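Local coordinates for putative poly(3-hydroxybutyrate) depolymerase LpqC (Bordetella parapertussis 12822, PDB 3D0K), which probably acts as an alpha/beta-hydrolase that cleaves ester bonds, perhaps those of poly(3-hydroxybutyrate), with a putative Ser-His-Asp triad, at residues A[22-27]-A[70-75]; A[44-49]-A[82-87]; A[243-248]-A[261-266]. One frame throughout, in Å; residues are numbered along the deposited sequence.

Interaction 1. Residues A[22-27]-A[70-75]. With SO4 (sulfate ion), chain H; SO4 (sulfate ion), chain G.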
loop_
_atom_site.group_PDB
_atom_site.type_symbol
_atom_site.label_atom_id
_atom_site.label_comp_id
_atom_site.label_asym_id
_atom_site.label_seq_id
_atom_site.Cartn_x
_atom_site.Cartn_y
_atom_site.Cartn_z
ATOM N N ALA A 22 -24.356 2.742 -3.715
ATOM C CA ALA A 22 -23.780 1.539 -3.094
ATOM C C ALA A 22 -23.509 0.434 -4.090
ATOM O O ALA A 22 -24.157 0.364 -5.130
ATOM C CB ALA A 22 -24.666 1.023 -1.931
ATOM N N GLY A 23 -22.500 -0.383 -3.773
ATOM C CA GLY A 23 -22.201 -1.636 -4.491
ATOM C C GLY A 23 -20.767 -1.669 -5.008
ATOM O O GLY A 23 -19.953 -0.806 -4.645
ATOM N N ARG A 24 -20.457 -2.659 -5.842
ATOM C CA ARG A 24 -19.110 -2.781 -6.411
ATOM C C ARG A 24 -19.073 -2.006 -7.694
ATOM O O ARG A 24 -20.108 -1.867 -8.409
ATOM C CB ARG A 24 -18.793 -4.239 -6.731
ATOM C CG ARG A 24 -19.009 -5.117 -5.576
ATOM C CD ARG A 24 -18.114 -6.254 -5.650
ATOM N NE ARG A 24 -18.599 -7.261 -6.559
ATOM C CZ ARG A 24 -19.211 -8.353 -6.137
ATOM N NH1 ARG A 24 -19.421 -8.510 -4.819
ATOM N NH2 ARG A 24 -19.632 -9.273 -7.022
ATOM N N ASN A 25 -17.900 -1.486 -8.027
ATOM C CA ASN A 25 -17.733 -0.857 -9.333
ATOM C C ASN A 25 -16.320 -1.044 -9.834
ATOM O O ASN A 25 -15.402 -1.370 -9.048
ATOM C CB ASN A 25 -18.082 0.636 -9.242
ATOM C CG ASN A 25 -18.632 1.192 -10.552
ATOM O OD1 ASN A 25 -18.409 0.617 -11.625
ATOM N ND2 ASN A 25 -19.319 2.336 -10.478
ATOM N N ALA A 26 -16.137 -0.885 -11.139
ATOM C CA ALA A 26 -14.795 -0.826 -11.743
ATOM C C ALA A 26 -14.741 0.451 -12.585
ATOM O O ALA A 26 -15.394 0.533 -13.645
ATOM C CB ALA A 26 -14.529 -2.051 -12.591
ATOM N N ILE A 27 -14.019 1.460 -12.103
ATOM C CA ILE A 27 -14.077 2.815 -12.665
ATOM C C ILE A 27 -12.784 3.040 -13.461
ATOM O O ILE A 27 -11.715 3.108 -12.852
ATOM C CB ILE A 27 -14.190 3.849 -11.558
ATOM C CG1 ILE A 27 -15.389 3.535 -10.626
ATOM C CG2 ILE A 27 -14.245 5.280 -12.131
ATOM C CD1 ILE A 27 -15.459 4.426 -9.386
ATOM N N TYR A 70 -9.048 -8.092 -4.301
ATOM C CA TYR A 70 -8.709 -7.366 -3.059
ATOM C C TYR A 70 -9.850 -6.483 -2.537
ATOM O O TYR A 70 -10.122 -6.405 -1.331
ATOM C CB TYR A 70 -7.441 -6.569 -3.259
ATOM C CG TYR A 70 -6.261 -7.414 -2.937
ATOM C CD1 TYR A 70 -5.788 -7.477 -1.642
ATOM C CD2 TYR A 70 -5.679 -8.247 -3.899
ATOM C CE1 TYR A 70 -4.678 -8.281 -1.304
ATOM C CE2 TYR A 70 -4.593 -9.093 -3.582
ATOM C CZ TYR A 70 -4.096 -9.088 -2.265
ATOM O OH TYR A 70 -3.008 -9.865 -1.896
ATOM N N ARG A 71 -10.543 -5.842 -3.471
ATOM C CA ARG A 71 -11.708 -5.028 -3.114
ATOM C C ARG A 71 -12.765 -5.942 -2.438
ATOM O O ARG A 71 -13.354 -5.586 -1.424
ATOM C CB ARG A 71 -12.245 -4.348 -4.381
ATOM C CG ARG A 71 -13.600 -3.588 -4.214
ATOM C CD ARG A 71 -14.884 -4.477 -4.338
ATOM N NE ARG A 71 -14.863 -5.394 -5.484
ATOM C CZ ARG A 71 -14.950 -5.031 -6.761
ATOM N NH1 ARG A 71 -14.908 -5.970 -7.683
ATOM N NH2 ARG A 71 -15.113 -3.746 -7.128
ATOM N N ASP A 72 -12.949 -7.140 -2.980
ATOM C CA ASP A 72 -13.931 -8.121 -2.419
ATOM C C ASP A 72 -13.548 -8.539 -0.997
ATOM O O ASP A 72 -14.431 -8.744 -0.132
ATOM C CB ASP A 72 -14.012 -9.374 -3.291
ATOM C CG ASP A 72 -14.797 -9.156 -4.610
ATOM O OD1 ASP A 72 -15.377 -8.086 -4.831
ATOM O OD2 ASP A 72 -14.808 -10.088 -5.435
ATOM N N PHE A 73 -12.245 -8.715 -0.750
ATOM C CA PHE A 73 -11.788 -9.134 0.596
ATOM C C PHE A 73 -12.219 -8.156 1.679
ATOM O O PHE A 73 -12.422 -8.564 2.825
ATOM C CB PHE A 73 -10.258 -9.196 0.689
ATOM C CG PHE A 73 -9.622 -10.161 -0.247
ATOM C CD1 PHE A 73 -10.332 -11.228 -0.782
ATOM C CD2 PHE A 73 -8.264 -9.984 -0.596
ATOM C CE1 PHE A 73 -9.702 -12.152 -1.680
ATOM C CE2 PHE A 73 -7.612 -10.894 -1.473
ATOM C CZ PHE A 73 -8.352 -11.970 -2.027
ATOM N N TRP A 74 -12.335 -6.867 1.324
ATOM C CA TRP A 74 -12.693 -5.808 2.264
ATOM C C TRP A 74 -14.199 -5.527 2.424
ATOM O O TRP A 74 -14.578 -4.691 3.246
ATOM C CB TRP A 74 -11.968 -4.509 1.905
ATOM C CG TRP A 74 -10.509 -4.547 2.314
ATOM C CD1 TRP A 74 -9.456 -5.192 1.659
ATOM C CD2 TRP A 74 -9.974 -3.992 3.498
ATOM N NE1 TRP A 74 -8.267 -5.002 2.371
ATOM C CE2 TRP A 74 -8.569 -4.280 3.508
ATOM C CE3 TRP A 74 -10.528 -3.217 4.548
ATOM C CZ2 TRP A 74 -7.728 -3.835 4.538
ATOM C CZ3 TRP A 74 -9.687 -2.781 5.576
ATOM C CH2 TRP A 74 -8.295 -3.099 5.556
ATOM N N ILE A 75 -15.042 -6.189 1.634
ATOM C CA ILE A 75 -16.499 -5.994 1.749
ATOM C C ILE A 75 -17.099 -6.202 3.171
ATOM O O ILE A 75 -17.833 -5.333 3.678
ATOM C CB ILE A 75 -17.277 -6.744 0.648
ATOM C CG1 ILE A 75 -17.024 -6.047 -0.729
ATOM C CG2 ILE A 75 -18.812 -6.770 0.970
ATOM C CD1 ILE A 75 -17.547 -6.910 -1.927
HETATM S S SO4 H . -27.452 3.988 -2.069
HETATM O O1 SO4 H . -28.328 3.643 -0.937
HETATM O O2 SO4 H . -26.093 4.131 -1.539
HETATM O O3 SO4 H . -27.506 3.053 -3.209
HETATM O O4 SO4 H . -27.905 5.276 -2.611
HETATM S S SO4 G . -0.678 -12.105 -3.390
HETATM O O1 SO4 G . -0.710 -12.428 -1.977
HETATM O O2 SO4 G . 0.697 -12.115 -3.853
HETATM O O3 SO4 G . -1.463 -13.071 -4.143
HETATM O O4 SO4 G . -1.285 -10.782 -3.568
HETATM O O HOH W 1 -14.725 -4.622 -10.073
#
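R24, on the outermost strand 23-29 of an alpha/beta-hydrolase sheet, lies across R71 and D72 of helix 67-73, and the three form a salt-bridge network at the surface. Among the charged pairs, the bridge inside the helix segment is the short one: R71 NE donates a hydrogen bond to D72 OD1 at 2.8 Å, meeting the oxygen from above the carboxylate plane. The second bridge is long, R24 NE standing 3.7 Å from D72 OD1. That oxygen lies over a face of the R24 guanidinium, so attraction of charge acts here without an N-H aimed at it. Two like charges also lie close, R24 NE being 4.1 Å from R71 NH1, and the carboxylate shared by both arginines would offset their repulsion.

Packing is carried by the aliphatic part of R24. Its side chain crosses that of R71 at about a right angle and sets CD over one face of the R71 guanidinium, toward the rim, 3.4 Å from R71 NE. At the far end, the CD1 methyl of I75 approaches the edge of the R24 guanidinium.

Hydrogen bonding to the strand backbone comes from R71. NH2 makes a weak bond to N25 O and a further one to T44 O on the adjacent strand 40-46, so one nitrogen joins the helix to two strands. Water 1 accepts a hydrogen bond from R71 NH1 at 2.8 Å and donates a weak one of 3.5 Å to N25 O.

Interaction 2. Residues A[44-49]-A[82-87]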
loop_
_atom_site.group_PDB
_atom_site.type_symbol
_atom_site.label_atom_id
_atom_site.label_comp_id
_atom_site.label_asym_id
_atom_site.label_seq_id
_atom_site.Cartn_x
_atom_site.Cartn_y
_atom_site.Cartn_z
ATOM N N THR A 44 -13.874 -0.527 -6.800
ATOM C CA THR A 44 -14.378 0.136 -5.610
ATOM C C THR A 44 -15.487 -0.669 -4.933
ATOM O O THR A 44 -16.161 -1.515 -5.571
ATOM C CB THR A 44 -14.922 1.538 -5.961
ATOM O OG1 THR A 44 -16.048 1.415 -6.873
ATOM C CG2 THR A 44 -13.819 2.367 -6.571
ATOM N N TYR A 45 -15.697 -0.382 -3.649
ATOM C CA TYR A 45 -16.914 -0.849 -2.981
ATOM C C TYR A 45 -17.437 0.239 -2.082
ATOM O O TYR A 45 -16.700 0.794 -1.241
ATOM C CB TYR A 45 -16.676 -2.115 -2.172
ATOM C CG TYR A 45 -17.918 -2.585 -1.492
ATOM C CD1 TYR A 45 -18.939 -3.199 -2.227
ATOM C CD2 TYR A 45 -18.060 -2.472 -0.101
ATOM C CE1 TYR A 45 -20.128 -3.647 -1.582
ATOM C CE2 TYR A 45 -19.240 -2.916 0.555
ATOM C CZ TYR A 45 -20.264 -3.477 -0.183
ATOM O OH TYR A 45 -21.399 -3.920 0.479
ATOM N N ARG A 46 -18.720 0.523 -2.233
ATOM C CA ARG A 46 -19.378 1.439 -1.340
ATOM C C ARG A 46 -20.523 0.722 -0.624
ATOM O O ARG A 46 -21.426 0.192 -1.272
ATOM C CB ARG A 46 -19.935 2.649 -2.119
ATOM C CG ARG A 46 -20.729 3.568 -1.224
ATOM C CD ARG A 46 -21.157 4.801 -1.993
ATOM N NE ARG A 46 -21.973 5.616 -1.108
ATOM C CZ ARG A 46 -21.955 6.936 -1.112
ATOM N NH1 ARG A 46 -22.692 7.590 -0.240
ATOM N NH2 ARG A 46 -21.178 7.586 -1.997
ATOM N N PRO A 47 -20.471 0.650 0.719
ATOM C CA PRO A 47 -21.556 -0.042 1.464
ATOM C C PRO A 47 -22.818 0.803 1.530
ATOM O O PRO A 47 -22.751 2.034 1.433
ATOM C CB PRO A 47 -21.014 -0.170 2.899
ATOM C CG PRO A 47 -19.994 0.886 3.009
ATOM C CD PRO A 47 -19.413 1.173 1.597
ATOM N N TYR A 48 -23.962 0.165 1.762
ATOM C CA TYR A 48 -25.131 0.961 2.134
ATOM C C TYR A 48 -24.817 1.679 3.442
ATOM O O TYR A 48 -24.143 1.145 4.302
ATOM C CB TYR A 48 -26.356 0.090 2.306
ATOM C CG TYR A 48 -26.793 -0.484 0.995
ATOM C CD1 TYR A 48 -27.411 0.321 0.043
ATOM C CD2 TYR A 48 -26.643 -1.834 0.728
ATOM C CE1 TYR A 48 -27.860 -0.188 -1.180
ATOM C CE2 TYR A 48 -27.085 -2.365 -0.503
ATOM C CZ TYR A 48 -27.690 -1.528 -1.434
ATOM O OH TYR A 48 -28.105 -2.035 -2.628
ATOM N N GLY A 49 -25.220 2.935 3.522
ATOM C CA GLY A 49 -25.040 3.667 4.732
ATOM C C GLY A 49 -23.725 4.409 4.784
ATOM O O GLY A 49 -23.440 5.039 5.803
ATOM N N LYS A 82 -18.807 0.755 7.635
ATOM C CA LYS A 82 -19.189 1.824 6.667
ATOM C C LYS A 82 -17.921 2.500 6.095
ATOM O O LYS A 82 -17.708 3.682 6.257
ATOM C CB LYS A 82 -20.147 2.828 7.293
ATOM C CG LYS A 82 -21.411 2.184 7.934
ATOM C CD LYS A 82 -22.052 1.227 6.964
ATOM C CE LYS A 82 -23.316 0.592 7.576
ATOM N NZ LYS A 82 -23.532 -0.730 6.911
ATOM N N LEU A 83 -17.102 1.712 5.428
ATOM C CA LEU A 83 -15.880 2.208 4.833
ATOM C C LEU A 83 -16.076 2.270 3.337
ATOM O O LEU A 83 -16.636 1.334 2.769
ATOM C CB LEU A 83 -14.754 1.185 5.068
ATOM C CG LEU A 83 -14.656 0.661 6.516
ATOM C CD1 LEU A 83 -13.680 -0.501 6.598
ATOM C CD2 LEU A 83 -14.252 1.824 7.435
ATOM N N LEU A 84 -15.488 3.285 2.686
ATOM C CA LEU A 84 -15.435 3.296 1.228
ATOM C C LEU A 84 -14.142 2.585 0.774
ATOM O O LEU A 84 -13.053 2.972 1.159
ATOM C CB LEU A 84 -15.439 4.733 0.738
ATOM C CG LEU A 84 -15.355 4.888 -0.796
ATOM C CD1 LEU A 84 -16.640 4.335 -1.459
ATOM C CD2 LEU A 84 -15.112 6.399 -1.130
ATOM N N ILE A 85 -14.267 1.516 0.006
ATOM C CA ILE A 85 -13.080 0.764 -0.435
ATOM C C ILE A 85 -12.658 1.153 -1.834
ATOM O O ILE A 85 -13.492 1.138 -2.743
ATOM C CB ILE A 85 -13.358 -0.781 -0.410
ATOM C CG1 ILE A 85 -13.863 -1.218 0.981
ATOM C CG2 ILE A 85 -12.055 -1.575 -0.828
ATOM C CD1 ILE A 85 -12.994 -0.812 2.207
ATOM N N VAL A 86 -11.384 1.538 -2.013
ATOM C CA VAL A 86 -10.876 1.902 -3.331
ATOM C C VAL A 86 -9.609 1.110 -3.572
ATOM O O VAL A 86 -8.613 1.278 -2.823
ATOM C CB VAL A 86 -10.504 3.412 -3.391
ATOM C CG1 VAL A 86 -9.876 3.769 -4.711
ATOM C CG2 VAL A 86 -11.769 4.299 -3.135
ATOM N N ALA A 87 -9.641 0.287 -4.620
ATOM C CA ALA A 87 -8.496 -0.525 -4.992
ATOM C C ALA A 87 -7.939 -0.082 -6.365
ATOM O O ALA A 87 -8.414 -0.575 -7.415
ATOM C CB ALA A 87 -8.871 -1.982 -4.970
#
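Y45 and I85 form a hydrogen-bonded pair where strand 40-46 runs antiparallel to strand 84-89, neighbours near one edge of the mixed alpha/beta-hydrolase sheet; strand 56-60 lies on the other side of 84-89. The short strand axes are 4.7 Å apart at 176°. K82 buries the most surface, with Y45, T44 and I85 next and about equal. Y45 N donates to I85 O and I85 N to Y45 O, both at 2.8 Å and both fairly straight. On the face they share, Y45 CB touches I85 CB at 4.0 Å. In Y45 chi1 (180°) sets CG anti to the backbone N; the end of the side chain leads away from strand 84-89, and its hydroxyl is hydrogen-bonded to D79 of helix 75-81.

T44 faces V86 in the adjoining non-hydrogen-bonded pair, with side chains on the other face. T44 CA makes a C-H...O contact of 3.2 Å to I85 O, the carbonyl that also accepts from Y45 N. One residue beyond Y45, R46 meets L84: CD1 of L84 reaches R46 CB and also lies 3.5 Å from Y45 O.

K82 extends the contact past the paired strands. A bend at chi2 (-50°) places its CD near Y48 O. CE is close too, and NZ gives Y48 O a weak hydrogen bond of 3.3 Å and makes another to D79 O. P47 sets its ring against the L83 carbonyl, CD being 3.0 Å from L83 O. Proline brings no N-H, and L83 O, buried here, has no hydrogen-bond partner in the model. Toward P47 the ladder between the two segments therefore ends at Y45 and I85, and beyond it the P47 ring against the L83 carbonyl and the K82 amine join them.

Interaction 3. Residues A[243-248]-A[261-266]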
loop_
_atom_site.group_PDB
_atom_site.type_symbol
_atom_site.label_atom_id
_atom_site.label_comp_id
_atom_site.label_asym_id
_atom_site.label_seq_id
_atom_site.Cartn_x
_atom_site.Cartn_y
_atom_site.Cartn_z
ATOM N N HIS A 243 13.924 -7.744 9.311
ATOM C CA HIS A 243 15.141 -7.103 8.818
ATOM C C HIS A 243 14.819 -5.622 8.535
ATOM O O HIS A 243 15.594 -4.754 8.937
ATOM C CB HIS A 243 15.616 -7.832 7.568
ATOM C CG HIS A 243 16.923 -7.349 7.014
ATOM N ND1 HIS A 243 17.008 -6.287 6.137
ATOM C CD2 HIS A 243 18.187 -7.800 7.177
ATOM C CE1 HIS A 243 18.277 -6.094 5.793
ATOM N NE2 HIS A 243 19.015 -6.998 6.411
ATOM N N TYR A 244 13.708 -5.351 7.845
ATOM C CA TYR A 244 13.320 -3.968 7.509
ATOM C C TYR A 244 13.094 -3.112 8.752
ATOM O O TYR A 244 13.610 -1.979 8.869
ATOM C CB TYR A 244 12.049 -3.981 6.634
ATOM C CG TYR A 244 11.564 -2.635 6.175
ATOM C CD1 TYR A 244 12.353 -1.793 5.345
ATOM C CD2 TYR A 244 10.249 -2.226 6.494
ATOM C CE1 TYR A 244 11.832 -0.535 4.898
ATOM C CE2 TYR A 244 9.747 -1.035 6.018
ATOM C CZ TYR A 244 10.551 -0.206 5.229
ATOM O OH TYR A 244 9.999 0.980 4.764
ATOM N N TYR A 245 12.310 -3.667 9.660
ATOM C CA TYR A 245 12.057 -3.041 10.947
ATOM C C TYR A 245 13.345 -2.650 11.690
ATOM O O TYR A 245 13.501 -1.520 12.120
ATOM C CB TYR A 245 11.151 -3.910 11.806
ATOM C CG TYR A 245 10.838 -3.265 13.138
ATOM C CD1 TYR A 245 9.928 -2.202 13.228
ATOM C CD2 TYR A 245 11.456 -3.709 14.310
ATOM C CE1 TYR A 245 9.632 -1.631 14.473
ATOM C CE2 TYR A 245 11.172 -3.111 15.552
ATOM C CZ TYR A 245 10.261 -2.101 15.611
ATOM O OH TYR A 245 9.989 -1.524 16.830
ATOM N N GLU A 246 14.295 -3.574 11.808
ATOM C CA GLU A 246 15.546 -3.254 12.511
ATOM C C GLU A 246 16.381 -2.211 11.745
ATOM O O GLU A 246 17.038 -1.353 12.365
ATOM C CB GLU A 246 16.359 -4.532 12.810
ATOM C CG GLU A 246 15.658 -5.529 13.774
ATOM C CD GLU A 246 15.993 -6.993 13.457
ATOM O OE1 GLU A 246 15.725 -7.894 14.290
ATOM O OE2 GLU A 246 16.496 -7.246 12.341
ATOM N N ALA A 247 16.322 -2.262 10.407
ATOM C CA ALA A 247 17.057 -1.314 9.565
ATOM C C ALA A 247 16.537 0.106 9.788
ATOM O O ALA A 247 17.320 1.060 9.848
ATOM C CB ALA A 247 16.878 -1.706 8.049
ATOM N N GLY A 248 15.229 0.236 9.926
ATOM C CA GLY A 248 14.606 1.534 10.218
ATOM C C GLY A 248 14.988 2.027 11.622
ATOM O O GLY A 248 15.356 3.203 11.804
ATOM N N TRP A 261 7.702 3.441 13.399
ATOM C CA TRP A 261 7.217 2.157 12.829
ATOM C C TRP A 261 6.838 1.171 13.914
ATOM O O TRP A 261 7.377 1.215 15.010
ATOM C CB TRP A 261 8.235 1.501 11.907
ATOM C CG TRP A 261 8.733 2.308 10.771
ATOM C CD1 TRP A 261 8.303 3.582 10.333
ATOM C CD2 TRP A 261 9.742 1.895 9.861
ATOM N NE1 TRP A 261 9.033 3.943 9.222
ATOM C CE2 TRP A 261 9.901 2.927 8.900
ATOM C CE3 TRP A 261 10.531 0.721 9.756
ATOM C CZ2 TRP A 261 10.852 2.859 7.867
ATOM C CZ3 TRP A 261 11.460 0.628 8.698
ATOM C CH2 TRP A 261 11.628 1.698 7.782
ATOM N N GLN A 262 5.876 0.293 13.605
ATOM C CA GLN A 262 5.526 -0.796 14.479
ATOM C C GLN A 262 5.553 -2.057 13.644
ATOM O O GLN A 262 4.991 -2.088 12.538
ATOM C CB GLN A 262 4.116 -0.593 15.046
ATOM C CG GLN A 262 3.857 0.850 15.539
ATOM C CD GLN A 262 4.030 1.041 17.052
ATOM O OE1 GLN A 262 3.129 1.581 17.719
ATOM N NE2 GLN A 262 5.163 0.588 17.608
ATOM N N LEU A 263 6.193 -3.082 14.180
ATOM C CA LEU A 263 6.176 -4.422 13.619
ATOM C C LEU A 263 5.075 -5.254 14.289
ATOM O O LEU A 263 5.117 -5.515 15.499
ATOM C CB LEU A 263 7.551 -5.093 13.780
ATOM C CG LEU A 263 7.607 -6.548 13.253
ATOM C CD1 LEU A 263 7.432 -6.603 11.710
ATOM C CD2 LEU A 263 8.900 -7.310 13.639
ATOM N N GLN A 264 4.082 -5.670 13.526
ATOM C CA GLN A 264 2.987 -6.435 14.124
ATOM C C GLN A 264 2.982 -7.833 13.537
ATOM O O GLN A 264 2.675 -8.009 12.370
ATOM C CB GLN A 264 1.640 -5.708 13.861
ATOM C CG GLN A 264 0.439 -6.543 14.302
ATOM C CD GLN A 264 0.379 -6.710 15.805
ATOM O OE1 GLN A 264 0.586 -7.816 16.355
ATOM N NE2 GLN A 264 0.082 -5.617 16.490
ATOM N N VAL A 265 3.394 -8.841 14.313
ATOM C CA VAL A 265 3.400 -10.192 13.810
ATOM C C VAL A 265 1.997 -10.757 13.914
ATOM O O VAL A 265 1.346 -10.611 14.943
ATOM C CB VAL A 265 4.366 -11.055 14.633
ATOM C CG1 VAL A 265 4.376 -12.503 14.118
ATOM C CG2 VAL A 265 5.780 -10.409 14.564
ATOM N N VAL A 266 1.532 -11.410 12.865
ATOM C CA VAL A 266 0.257 -12.134 12.903
ATOM C C VAL A 266 0.485 -13.658 13.117
ATOM O O VAL A 266 0.966 -14.355 12.228
ATOM C CB VAL A 266 -0.581 -11.859 11.636
ATOM C CG1 VAL A 266 -1.990 -12.430 11.785
ATOM C CG2 VAL A 266 -0.688 -10.372 11.361
HETATM O O HOH W 2 7.138 -2.758 16.813
#
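The Y244 ring receives the W261 indole over one face, and the Y245 ring receives L263 CB over one of its own; W261 O lies at the edge of the Y245 ring, near its plane, while Y244 O lies in plane at the edge of the indole. The Y244-W261 pair is an offset stack, with the phenol and six-membered ring centroids 4.5 Å apart and the planes at 24°. Its closest atoms are Y244 CZ and W261 CH2, at 3.4 Å. W261 CZ3 comes equally near to Y244 O, and it also lies 3.6 Å from G248 CA, where the absence of a CB lets the indole come this close.

The second aromatic contact is a CH-pi interaction: L263 CB stands 3.9 Å from the centroid of the Y245 ring, only 17° off its normal. The Y244 ring thus meets the W261 indole, whereas the Y245 ring meets L263 CB together with the backbone and CB of W261.

These contacts dock helix 237-255 against the outermost strand 262-266, on one flank of the hydrolase sheet. Outside the two segments, Y177 stacks on Y244 and H155 meets it edge-to-face, while W261 NE1 is hydrogen-bonded to L203 O.

Water 2 accepts from L263 N at 2.8 Å and has a weak bond with Y245 OH, a polar bridge beside the rings. Helix and strand are held chiefly by aromatic and apolar packing, since no direct hydrogen bond joins the two segments and this one water supplies the polar link.

All three contacts reach one mixed sheet, in the alpha-beta-alpha sandwich of this hydrolase, but near its two ends. Interactions 1 and 2 are neighbours, their centres 7 Å apart. They touch through the pairing of strands 23-29 and 40-46, where G23 N meets R46 O at 2.8 Å and N25 O meets T44 N at the same distance, and their segments alternate along the chain. Interaction 3 comes later in sequence and lies across the chain's centre, about 30 Å from interaction 1 and 29 Å from interaction 2 between centres. Thus interaction 2 pairs antiparallel strands near the N-terminal edge and interaction 1 packs helix 67-73 against the edge strand, while 243-248 with 261-266 packs a helix on the opposite edge.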